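Local coordinates for SRPBCC family protein (Bacillus thuringiensis serovar konkukian, PDB 3F08) that is of unknown function but, as a Bet v 1-like SRPBCC protein related to polyketide cyclases and lipid-transport proteins, may bind a hydrophobic ligand, at residues K66-I74 with Y84-E92; E9-L20 with K130-D138. The protein carries 5 engineered substitutions. All blocks are in the same frame, centred on the assembly; numbering follows the deposited sequence.

Contact 1 (K66-I74 with Y84-E92)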
loop_
_atom_site.group_PDB
_atom_site.type_symbol
_atom_site.label_atom_id
_atom_site.label_comp_id
_atom_site.label_asym_id
_atom_site.label_seq_id
_atom_site.Cartn_x
_atom_site.Cartn_y
_atom_site.Cartn_z
ATOM N N LYS B 66 5.143 9.096 -3.426
ATOM C CA LYS B 66 5.904 10.318 -3.644
ATOM C C LYS B 66 6.603 10.866 -2.401
ATOM O O LYS B 66 7.624 11.533 -2.522
ATOM C CB LYS B 66 5.008 11.382 -4.281
ATOM C CG LYS B 66 4.447 10.945 -5.635
ATOM C CD LYS B 66 5.564 10.585 -6.616
ATOM C CE LYS B 66 5.025 10.006 -7.932
ATOM N NZ LYS B 66 4.511 8.599 -7.810
ATOM N N GLU B 67 6.068 10.593 -1.214
ATOM C CA GLU B 67 6.715 11.058 0.007
ATOM C C GLU B 67 7.659 9.961 0.506
ATOM O O GLU B 67 8.285 10.074 1.555
ATOM C CB GLU B 67 5.674 11.423 1.066
ATOM C CG GLU B 67 4.917 12.708 0.728
ATOM C CD GLU B 67 3.806 13.032 1.715
ATOM O OE1 GLU B 67 4.098 13.176 2.922
ATOM O OE2 GLU B 67 2.638 13.148 1.279
ATOM N N ARG B 68 7.742 8.896 -0.283
ATOM C CA ARG B 68 8.611 7.753 -0.030
ATOM C C ARG B 68 8.643 7.161 1.380
ATOM O O ARG B 68 9.693 7.118 2.026
ATOM C CB ARG B 68 10.039 8.098 -0.476
ATOM C CG ARG B 68 10.128 8.619 -1.919
ATOM C CD ARG B 68 11.571 8.901 -2.328
ATOM N NE ARG B 68 12.178 9.895 -1.452
ATOM C CZ ARG B 68 12.197 11.203 -1.694
ATOM N NH1 ARG B 68 11.653 11.694 -2.799
ATOM N NH2 ARG B 68 12.755 12.025 -0.815
ATOM N N TYR B 69 7.501 6.691 1.858
ATOM C CA TYR B 69 7.472 6.057 3.164
ATOM C C TYR B 69 6.273 5.127 3.269
ATOM O O TYR B 69 5.315 5.244 2.499
ATOM C CB TYR B 69 7.412 7.114 4.278
ATOM C CG TYR B 69 6.049 7.740 4.498
ATOM C CD1 TYR B 69 5.111 7.135 5.329
ATOM C CD2 TYR B 69 5.710 8.951 3.897
ATOM C CE1 TYR B 69 3.867 7.721 5.564
ATOM C CE2 TYR B 69 4.470 9.550 4.124
ATOM C CZ TYR B 69 3.554 8.930 4.960
ATOM O OH TYR B 69 2.336 9.525 5.206
ATOM N N TYR B 70 6.361 4.168 4.184
ATOM C CA TYR B 70 5.247 3.282 4.462
ATOM C C TYR B 70 5.289 3.006 5.950
ATOM O O TYR B 70 6.350 3.062 6.575
ATOM C CB TYR B 70 5.256 1.992 3.611
ATOM C CG TYR B 70 6.334 0.959 3.849
ATOM C CD1 TYR B 70 6.336 0.151 4.989
ATOM C CD2 TYR B 70 7.297 0.720 2.874
ATOM C CE1 TYR B 70 7.283 -0.881 5.142
ATOM C CE2 TYR B 70 8.233 -0.291 3.011
ATOM C CZ TYR B 70 8.225 -1.089 4.140
ATOM O OH TYR B 70 9.157 -2.094 4.240
ATOM N N THR B 71 4.113 2.773 6.517
ATOM C CA THR B 71 3.975 2.534 7.938
ATOM C C THR B 71 3.302 1.192 8.114
ATOM O O THR B 71 2.344 0.878 7.413
ATOM C CB THR B 71 3.103 3.633 8.583
ATOM O OG1 THR B 71 3.707 4.911 8.344
ATOM C CG2 THR B 71 2.948 3.403 10.093
ATOM N N TYR B 72 3.802 0.404 9.053
ATOM C CA TYR B 72 3.231 -0.901 9.287
ATOM C C TYR B 72 3.092 -1.199 10.765
ATOM O O TYR B 72 3.738 -0.570 11.612
ATOM C CB TYR B 72 4.094 -1.969 8.620
ATOM C CG TYR B 72 5.497 -2.064 9.173
ATOM C CD1 TYR B 72 5.795 -2.915 10.236
ATOM C CD2 TYR B 72 6.535 -1.323 8.612
ATOM C CE1 TYR B 72 7.101 -3.032 10.725
ATOM C CE2 TYR B 72 7.842 -1.429 9.091
ATOM C CZ TYR B 72 8.119 -2.287 10.146
ATOM O OH TYR B 72 9.413 -2.388 10.610
ATOM N N SER B 73 2.232 -2.163 11.063
ATOM C CA SER B 73 1.989 -2.586 12.427
ATOM C C SER B 73 2.312 -4.069 12.480
ATOM O O SER B 73 2.457 -4.716 11.447
ATOM C CB SER B 73 0.524 -2.327 12.808
ATOM O OG SER B 73 -0.375 -2.966 11.915
ATOM N N ILE B 74 2.442 -4.615 13.678
ATOM C CA ILE B 74 2.746 -6.028 13.792
ATOM C C ILE B 74 1.523 -6.820 14.217
ATOM O O ILE B 74 0.869 -6.503 15.207
ATOM C CB ILE B 74 3.911 -6.270 14.769
ATOM C CG1 ILE B 74 5.241 -6.014 14.044
ATOM C CG2 ILE B 74 3.850 -7.688 15.320
ATOM C CD1 ILE B 74 6.470 -6.249 14.897
ATOM N N TYR B 84 2.413 -1.669 18.452
ATOM C CA TYR B 84 3.554 -1.373 17.597
ATOM C C TYR B 84 3.216 -0.751 16.241
ATOM O O TYR B 84 2.406 -1.287 15.485
ATOM C CB TYR B 84 4.346 -2.652 17.359
ATOM C CG TYR B 84 5.648 -2.426 16.635
ATOM C CD1 TYR B 84 6.768 -1.983 17.319
ATOM C CD2 TYR B 84 5.761 -2.664 15.263
ATOM C CE1 TYR B 84 7.976 -1.788 16.669
ATOM C CE2 TYR B 84 6.964 -2.471 14.595
ATOM C CZ TYR B 84 8.075 -2.034 15.309
ATOM O OH TYR B 84 9.286 -1.854 14.681
ATOM N N LEU B 85 3.842 0.385 15.951
ATOM C CA LEU B 85 3.681 1.072 14.675
ATOM C C LEU B 85 5.082 1.459 14.250
ATOM O O LEU B 85 5.854 1.948 15.067
ATOM C CB LEU B 85 2.850 2.346 14.800
ATOM C CG LEU B 85 1.344 2.279 14.570
ATOM C CD1 LEU B 85 0.814 3.708 14.514
ATOM C CD2 LEU B 85 1.018 1.549 13.269
ATOM N N SER B 86 5.411 1.252 12.982
ATOM C CA SER B 86 6.742 1.587 12.497
ATOM C C SER B 86 6.680 2.239 11.125
ATOM O O SER B 86 5.867 1.865 10.286
ATOM C CB SER B 86 7.610 0.328 12.429
ATOM O OG SER B 86 8.944 0.641 12.067
ATOM N N THR B 87 7.545 3.218 10.905
ATOM C CA THR B 87 7.584 3.907 9.631
ATOM C C THR B 87 9.013 3.976 9.114
ATOM O O THR B 87 9.937 4.295 9.857
ATOM C CB THR B 87 7.050 5.347 9.752
ATOM O OG1 THR B 87 5.675 5.317 10.150
ATOM C CG2 THR B 87 7.173 6.082 8.409
ATOM N N ILE B 88 9.197 3.640 7.845
ATOM C CA ILE B 88 10.509 3.739 7.241
ATOM C C ILE B 88 10.326 4.759 6.131
ATOM O O ILE B 88 9.367 4.683 5.357
ATOM C CB ILE B 88 10.988 2.376 6.688
ATOM C CG1 ILE B 88 12.356 2.533 6.024
ATOM C CG2 ILE B 88 9.968 1.811 5.732
ATOM C CD1 ILE B 88 13.078 1.198 5.813
ATOM N N GLN B 89 11.221 5.735 6.064
ATOM C CA GLN B 89 11.104 6.773 5.055
ATOM C C GLN B 89 12.435 7.111 4.411
ATOM O O GLN B 89 13.476 7.089 5.061
ATOM C CB GLN B 89 10.503 8.041 5.672
ATOM C CG GLN B 89 10.369 9.197 4.686
ATOM C CD GLN B 89 9.580 10.362 5.261
ATOM O OE1 GLN B 89 9.720 10.704 6.440
ATOM N NE2 GLN B 89 8.751 10.980 4.430
ATOM N N VAL B 90 12.384 7.422 3.124
ATOM C CA VAL B 90 13.577 7.777 2.371
ATOM C C VAL B 90 13.542 9.278 2.122
ATOM O O VAL B 90 12.816 9.750 1.257
ATOM C CB VAL B 90 13.615 7.035 1.019
ATOM C CG1 VAL B 90 14.826 7.475 0.222
ATOM C CG2 VAL B 90 13.647 5.528 1.253
ATOM N N LYS B 91 14.316 10.024 2.902
ATOM C CA LYS B 91 14.376 11.470 2.763
ATOM C C LYS B 91 15.533 11.883 1.864
ATOM O O LYS B 91 16.426 11.092 1.568
ATOM C CB LYS B 91 14.538 12.125 4.135
ATOM C CG LYS B 91 13.394 11.821 5.084
ATOM C CD LYS B 91 13.533 12.566 6.407
ATOM C CE LYS B 91 12.254 12.444 7.227
ATOM N NZ LYS B 91 12.316 13.197 8.513
ATOM N N GLU B 92 15.508 13.134 1.426
ATOM C CA GLU B 92 16.554 13.658 0.565
ATOM C C GLU B 92 17.924 13.531 1.228
ATOM O O GLU B 92 18.078 13.843 2.408
ATOM C CB GLU B 92 16.285 15.131 0.256
ATOM C CG GLU B 92 15.112 15.398 -0.679
ATOM C CD GLU B 92 13.767 14.961 -0.118
ATOM O OE1 GLU B 92 13.602 14.922 1.129
ATOM O OE2 GLU B 92 12.859 14.676 -0.936
HETATM O O HOH W 1 10.089 -4.314 13.121
HETATM O O HOH W 2 1.206 -3.806 15.976
#
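Arg68 bends at chi3 (-59°), which swings its guanidinium group round to Val90 and Glu92. Glu92 folds back at its own chi2 to meet it. The result is a salt bridge, with Arg68 NH2 2.7 Å from Glu92 OE2. The oxygen lies in the guanidinium plane, but the nitrogen sits above the carboxylate, and the two planes are 69° apart. Arg68 NE also donates to Val90 O, at 2.8 Å. The backbone of Arg68 and Tyr69 forms a G1 beta bulge opposite Asn64 of the neighbouring strand. Gln89 reaches along the same end of the hairpin with an extended chain. Its NE2 gives a nearly straight, in-plane bond to Glu67 O (3.1 Å).

Beyond this point the strands 69-74 and 84-92 pair antiparallel, with backbone bonds at Tyr70-Ile88 and Tyr72-Ser86. On the face of Tyr69 and Gln89, the hydroxyls of Thr71 and Thr87 bond to each other, OG1 to OG1, at 2.7 Å. The other face carries Tyr70, Tyr72, Ser86 and Ile88. Ile88 CG2 stands over the centre of the Tyr70 ring, 3.7 Å from its centroid. Ser86 CB covers the Tyr72 ring nearer its rim, another CH-pi contact. Tyr84 presents its edge to Tyr72 CE1, and its CD2 lies 3.6 Å from Ile74 CG1. A water bridges Tyr72 OH and Tyr84 OH.

Tyr70 OH bonds to Arg46, which also makes a cation-pi contact with Tyr72. Tyr84 OH and Ser86 OG both bond to Tyr125 on the long helix 114-137. The hydroxyls of Tyr70, Ser86 and Tyr84 thus all have partners. This mixed aromatic and polar face is consistent with the inner face of the sheet that lines the ligand pocket in Bet v 1-like proteins.

Contact 2 (E9-L20 with K130-D138). Engineered in segment 9-20: Thr14 (natural residue Pro).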
loop_
_atom_site.group_PDB
_atom_site.type_symbol
_atom_site.label_atom_id
_atom_site.label_comp_id
_atom_site.label_asym_id
_atom_site.label_seq_id
_atom_site.Cartn_x
_atom_site.Cartn_y
_atom_site.Cartn_z
ATOM N N GLU B 9 22.782 7.723 6.342
ATOM C CA GLU B 9 22.947 8.226 4.993
ATOM C C GLU B 9 23.283 7.015 4.148
ATOM O O GLU B 9 24.355 6.428 4.288
ATOM C CB GLU B 9 24.095 9.231 4.916
ATOM C CG GLU B 9 23.720 10.660 5.281
ATOM C CD GLU B 9 22.810 11.317 4.252
ATOM O OE1 GLU B 9 23.130 11.259 3.045
ATOM O OE2 GLU B 9 21.781 11.901 4.656
ATOM N N ILE B 10 22.357 6.628 3.286
ATOM C CA ILE B 10 22.575 5.491 2.412
ATOM C C ILE B 10 23.161 6.003 1.106
ATOM O O ILE B 10 22.693 7.010 0.569
ATOM C CB ILE B 10 21.255 4.761 2.148
ATOM C CG1 ILE B 10 20.704 4.238 3.475
ATOM C CG2 ILE B 10 21.467 3.610 1.150
ATOM C CD1 ILE B 10 21.637 3.264 4.178
ATOM N N PHE B 11 24.181 5.313 0.597
ATOM C CA PHE B 11 24.836 5.735 -0.638
ATOM C C PHE B 11 24.099 5.323 -1.891
ATOM O O PHE B 11 24.581 4.496 -2.663
ATOM C CB PHE B 11 26.265 5.195 -0.715
ATOM C CG PHE B 11 27.119 5.576 0.452
ATOM C CD1 PHE B 11 26.698 6.557 1.349
ATOM C CD2 PHE B 11 28.351 4.957 0.655
ATOM C CE1 PHE B 11 27.492 6.924 2.435
ATOM C CE2 PHE B 11 29.160 5.312 1.739
ATOM C CZ PHE B 11 28.729 6.299 2.632
ATOM N N GLY B 12 22.930 5.913 -2.090
ATOM C CA GLY B 12 22.120 5.637 -3.261
ATOM C C GLY B 12 21.160 6.805 -3.394
ATOM O O GLY B 12 20.771 7.375 -2.380
ATOM N N SER B 13 20.786 7.186 -4.613
ATOM C CA SER B 13 19.854 8.302 -4.776
ATOM C C SER B 13 18.521 7.946 -4.129
ATOM O O SER B 13 18.255 6.781 -3.854
ATOM C CB SER B 13 19.622 8.606 -6.257
ATOM O OG SER B 13 18.938 7.538 -6.884
ATOM N N THR B 14 17.683 8.949 -3.888
ATOM C CA THR B 14 16.387 8.700 -3.285
ATOM C C THR B 14 15.580 7.727 -4.145
ATOM O O THR B 14 14.885 6.853 -3.622
ATOM C CB THR B 14 15.604 10.021 -3.078
ATOM O OG1 THR B 14 15.723 10.848 -4.245
ATOM C CG2 THR B 14 16.167 10.781 -1.875
ATOM N N GLU B 15 15.701 7.867 -5.462
ATOM C CA GLU B 15 14.991 7.007 -6.392
ATOM C C GLU B 15 15.467 5.555 -6.329
ATOM O O GLU B 15 14.650 4.638 -6.356
ATOM C CB GLU B 15 15.131 7.533 -7.829
ATOM C CG GLU B 15 14.388 8.843 -8.119
ATOM C CD GLU B 15 14.957 10.040 -7.364
ATOM O OE1 GLU B 15 16.187 10.255 -7.412
ATOM O OE2 GLU B 15 14.175 10.775 -6.728
ATOM N N GLN B 16 16.780 5.341 -6.257
ATOM C CA GLN B 16 17.319 3.980 -6.187
ATOM C C GLN B 16 16.877 3.319 -4.889
ATOM O O GLN B 16 16.373 2.209 -4.891
ATOM C CB GLN B 16 18.848 3.976 -6.194
ATOM C CG GLN B 16 19.530 4.637 -7.367
ATOM C CD GLN B 16 21.044 4.673 -7.170
ATOM O OE1 GLN B 16 21.710 3.630 -7.186
ATOM N NE2 GLN B 16 21.591 5.868 -6.964
ATOM N N VAL B 17 17.087 4.016 -3.777
ATOM C CA VAL B 17 16.727 3.479 -2.476
ATOM C C VAL B 17 15.243 3.160 -2.340
ATOM O O VAL B 17 14.886 2.074 -1.882
ATOM C CB VAL B 17 17.129 4.443 -1.347
ATOM C CG1 VAL B 17 16.765 3.828 0.012
ATOM C CG2 VAL B 17 18.625 4.732 -1.431
ATOM N N TRP B 18 14.378 4.099 -2.716
ATOM C CA TRP B 18 12.945 3.851 -2.616
ATOM C C TRP B 18 12.528 2.750 -3.596
ATOM O O TRP B 18 11.619 1.972 -3.315
ATOM C CB TRP B 18 12.145 5.132 -2.873
ATOM C CG TRP B 18 10.657 4.912 -2.778
ATOM C CD1 TRP B 18 9.751 4.956 -3.801
ATOM C CD2 TRP B 18 9.911 4.570 -1.594
ATOM N NE1 TRP B 18 8.486 4.660 -3.328
ATOM C CE2 TRP B 18 8.558 4.420 -1.980
ATOM C CE3 TRP B 18 10.256 4.375 -0.252
ATOM C CZ2 TRP B 18 7.546 4.085 -1.065
ATOM C CZ3 TRP B 18 9.242 4.038 0.667
ATOM C CH2 TRP B 18 7.905 3.897 0.246
ATOM N N GLN B 19 13.201 2.671 -4.740
ATOM C CA GLN B 19 12.886 1.630 -5.716
ATOM C C GLN B 19 13.134 0.283 -5.049
ATOM O O GLN B 19 12.337 -0.644 -5.167
ATOM C CB GLN B 19 13.792 1.732 -6.947
ATOM C CG GLN B 19 13.060 1.838 -8.286
ATOM C CD GLN B 19 11.963 0.799 -8.474
ATOM O OE1 GLN B 19 12.224 -0.403 -8.590
ATOM N NE2 GLN B 19 10.724 1.266 -8.506
ATOM N N LEU B 20 14.256 0.197 -4.343
ATOM C CA LEU B 20 14.674 -1.014 -3.646
ATOM C C LEU B 20 13.799 -1.365 -2.439
ATOM O O LEU B 20 13.304 -2.490 -2.333
ATOM C CB LEU B 20 16.127 -0.852 -3.176
ATOM C CG LEU B 20 17.087 -2.042 -3.037
ATOM C CD1 LEU B 20 17.750 -2.010 -1.680
ATOM C CD2 LEU B 20 16.360 -3.348 -3.237
ATOM N N LYS B 130 22.104 -1.065 8.088
ATOM C CA LYS B 130 23.469 -1.453 7.751
ATOM C C LYS B 130 23.374 -2.428 6.581
ATOM O O LYS B 130 24.213 -2.417 5.679
ATOM C CB LYS B 130 24.158 -2.122 8.945
ATOM C CG LYS B 130 24.527 -1.155 10.068
ATOM C CD LYS B 130 25.207 -1.873 11.228
ATOM C CE LYS B 130 25.567 -0.907 12.357
ATOM N NZ LYS B 130 26.078 -1.633 13.554
ATOM N N ALA B 131 22.333 -3.258 6.599
ATOM C CA ALA B 131 22.107 -4.229 5.539
ATOM C C ALA B 131 21.768 -3.473 4.257
ATOM O O ALA B 131 22.199 -3.853 3.173
ATOM C CB ALA B 131 20.968 -5.180 5.919
ATOM N N LEU B 132 21.008 -2.390 4.387
ATOM C CA LEU B 132 20.649 -1.586 3.221
ATOM C C LEU B 132 21.906 -0.937 2.625
ATOM O O LEU B 132 22.048 -0.836 1.406
ATOM C CB LEU B 132 19.639 -0.497 3.623
ATOM C CG LEU B 132 19.184 0.478 2.528
ATOM C CD1 LEU B 132 18.550 -0.296 1.382
ATOM C CD2 LEU B 132 18.196 1.494 3.106
ATOM N N GLN B 133 22.811 -0.487 3.495
ATOM C CA GLN B 133 24.050 0.145 3.045
ATOM C C GLN B 133 24.863 -0.891 2.288
ATOM O O GLN B 133 25.433 -0.606 1.234
ATOM C CB GLN B 133 24.870 0.668 4.236
ATOM C CG GLN B 133 26.114 1.484 3.833
ATOM C CD GLN B 133 25.779 2.889 3.320
ATOM O OE1 GLN B 133 26.042 3.892 3.994
ATOM N NE2 GLN B 133 25.194 2.964 2.130
ATOM N N HIS B 134 24.905 -2.102 2.829
ATOM C CA HIS B 134 25.651 -3.179 2.203
ATOM C C HIS B 134 25.101 -3.482 0.814
ATOM O O HIS B 134 25.861 -3.724 -0.122
ATOM C CB HIS B 134 25.600 -4.431 3.081
ATOM C CG HIS B 134 26.220 -5.637 2.447
ATOM N ND1 HIS B 134 25.478 -6.598 1.791
ATOM C CD2 HIS B 134 27.511 -6.031 2.354
ATOM C CE1 HIS B 134 26.287 -7.532 1.324
ATOM N NE2 HIS B 134 27.527 -7.212 1.653
ATOM N N ALA B 135 23.779 -3.458 0.686
ATOM C CA ALA B 135 23.124 -3.723 -0.589
ATOM C C ALA B 135 23.560 -2.705 -1.636
ATOM O O ALA B 135 23.719 -3.038 -2.811
ATOM C CB ALA B 135 21.607 -3.681 -0.410
ATOM N N PHE B 136 23.766 -1.463 -1.215
ATOM C CA PHE B 136 24.182 -0.431 -2.151
ATOM C C PHE B 136 25.677 -0.376 -2.419
ATOM O O PHE B 136 26.132 0.336 -3.313
ATOM C CB PHE B 136 23.656 0.921 -1.692
ATOM C CG PHE B 136 22.303 1.229 -2.237
ATOM C CD1 PHE B 136 22.168 1.775 -3.514
ATOM C CD2 PHE B 136 21.156 0.890 -1.524
ATOM C CE1 PHE B 136 20.907 1.976 -4.075
ATOM C CE2 PHE B 136 19.892 1.085 -2.076
ATOM C CZ PHE B 136 19.765 1.628 -3.353
ATOM N N LEU B 137 26.441 -1.123 -1.635
ATOM C CA LEU B 137 27.879 -1.201 -1.836
ATOM C C LEU B 137 28.014 -2.257 -2.932
ATOM O O LEU B 137 29.024 -2.330 -3.633
ATOM C CB LEU B 137 28.572 -1.680 -0.554
ATOM C CG LEU B 137 29.372 -0.694 0.310
ATOM C CD1 LEU B 137 28.584 0.584 0.547
ATOM C CD2 LEU B 137 29.717 -1.365 1.634
ATOM N N ASP B 138 26.955 -3.057 -3.064
ATOM C CA ASP B 138 26.853 -4.146 -4.034
ATOM C C ASP B 138 27.565 -5.396 -3.526
ATOM O O ASP B 138 26.858 -6.370 -3.183
ATOM C CB ASP B 138 27.418 -3.717 -5.399
ATOM C CG ASP B 138 26.574 -2.641 -6.068
ATOM O OD1 ASP B 138 25.343 -2.841 -6.166
ATOM O OD2 ASP B 138 27.132 -1.604 -6.499
#
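Gln16, whose CB lies at the edge of the Phe136 ring, donates its backbone N-H to Ser13 OG (3.1 Å). This is the N-cap bond that starts helix 14-20. Phe136 is the main wedge between the segments. Its CZ reaches Val17 N at 3.6 Å and also touches Val17 CG2. Its CE2 meets Leu20 CD1, and Ile10 CG2 approaches CD2 from the strand. Gly12 has no side chain, and its CA comes within 3.9 Å of Phe136 CD1.

Helices 14-20 and 130-137 run at 116° to each other, and their axes come no closer than 11.7 Å. Side chains span that distance. Helix 130-137 is the end of the long C-terminal helix that packs across a curved antiparallel sheet in the helix-grip fold of the Bet v 1-like family. Here it lies against strand 3-10 and helix 14-20.

Leu132 continues the apolar layer. Its CD1 lies 3.6 Å from Leu20 CD1, and its CD2 is 3.7 Å from Ile10 CG1, with the Ile10 and Leu132 side chains crossing at about a right angle.

Phe11, the centre of an inverse gamma turn, lies at the exposed edge of the contact. Gln133 bends at chi2 (74°), and its amide lies over one face of the Phe11 ring, the two planes 47° apart. Away from helix 130-137, Ile10 packs on Val101 and Val17 on Ser99, both of strand 99-109.

Overall arrangement
Contact 1 and contact 2 have centres about 16 Å apart, and they meet through helix 14-20. The Trp18 ring packs on the start of strand 69-74, with CZ3 3.3 Å from Arg68 C. Val17 CG1 lies 3.8 Å from Val90 CG2. Val17 therefore touches both the hairpin and, through Phe136 and Leu132, the C-terminal helix. That helix also reaches contact 1 further back, through Tyr125. Both contacts touch the dimer partner: Lys66 pairs with Glu61 of the second subunit, and Trp18 with Arg44 of that subunit. No ligand marks a site. By analogy with the family, a pocket would probably lie between sheet and long helix.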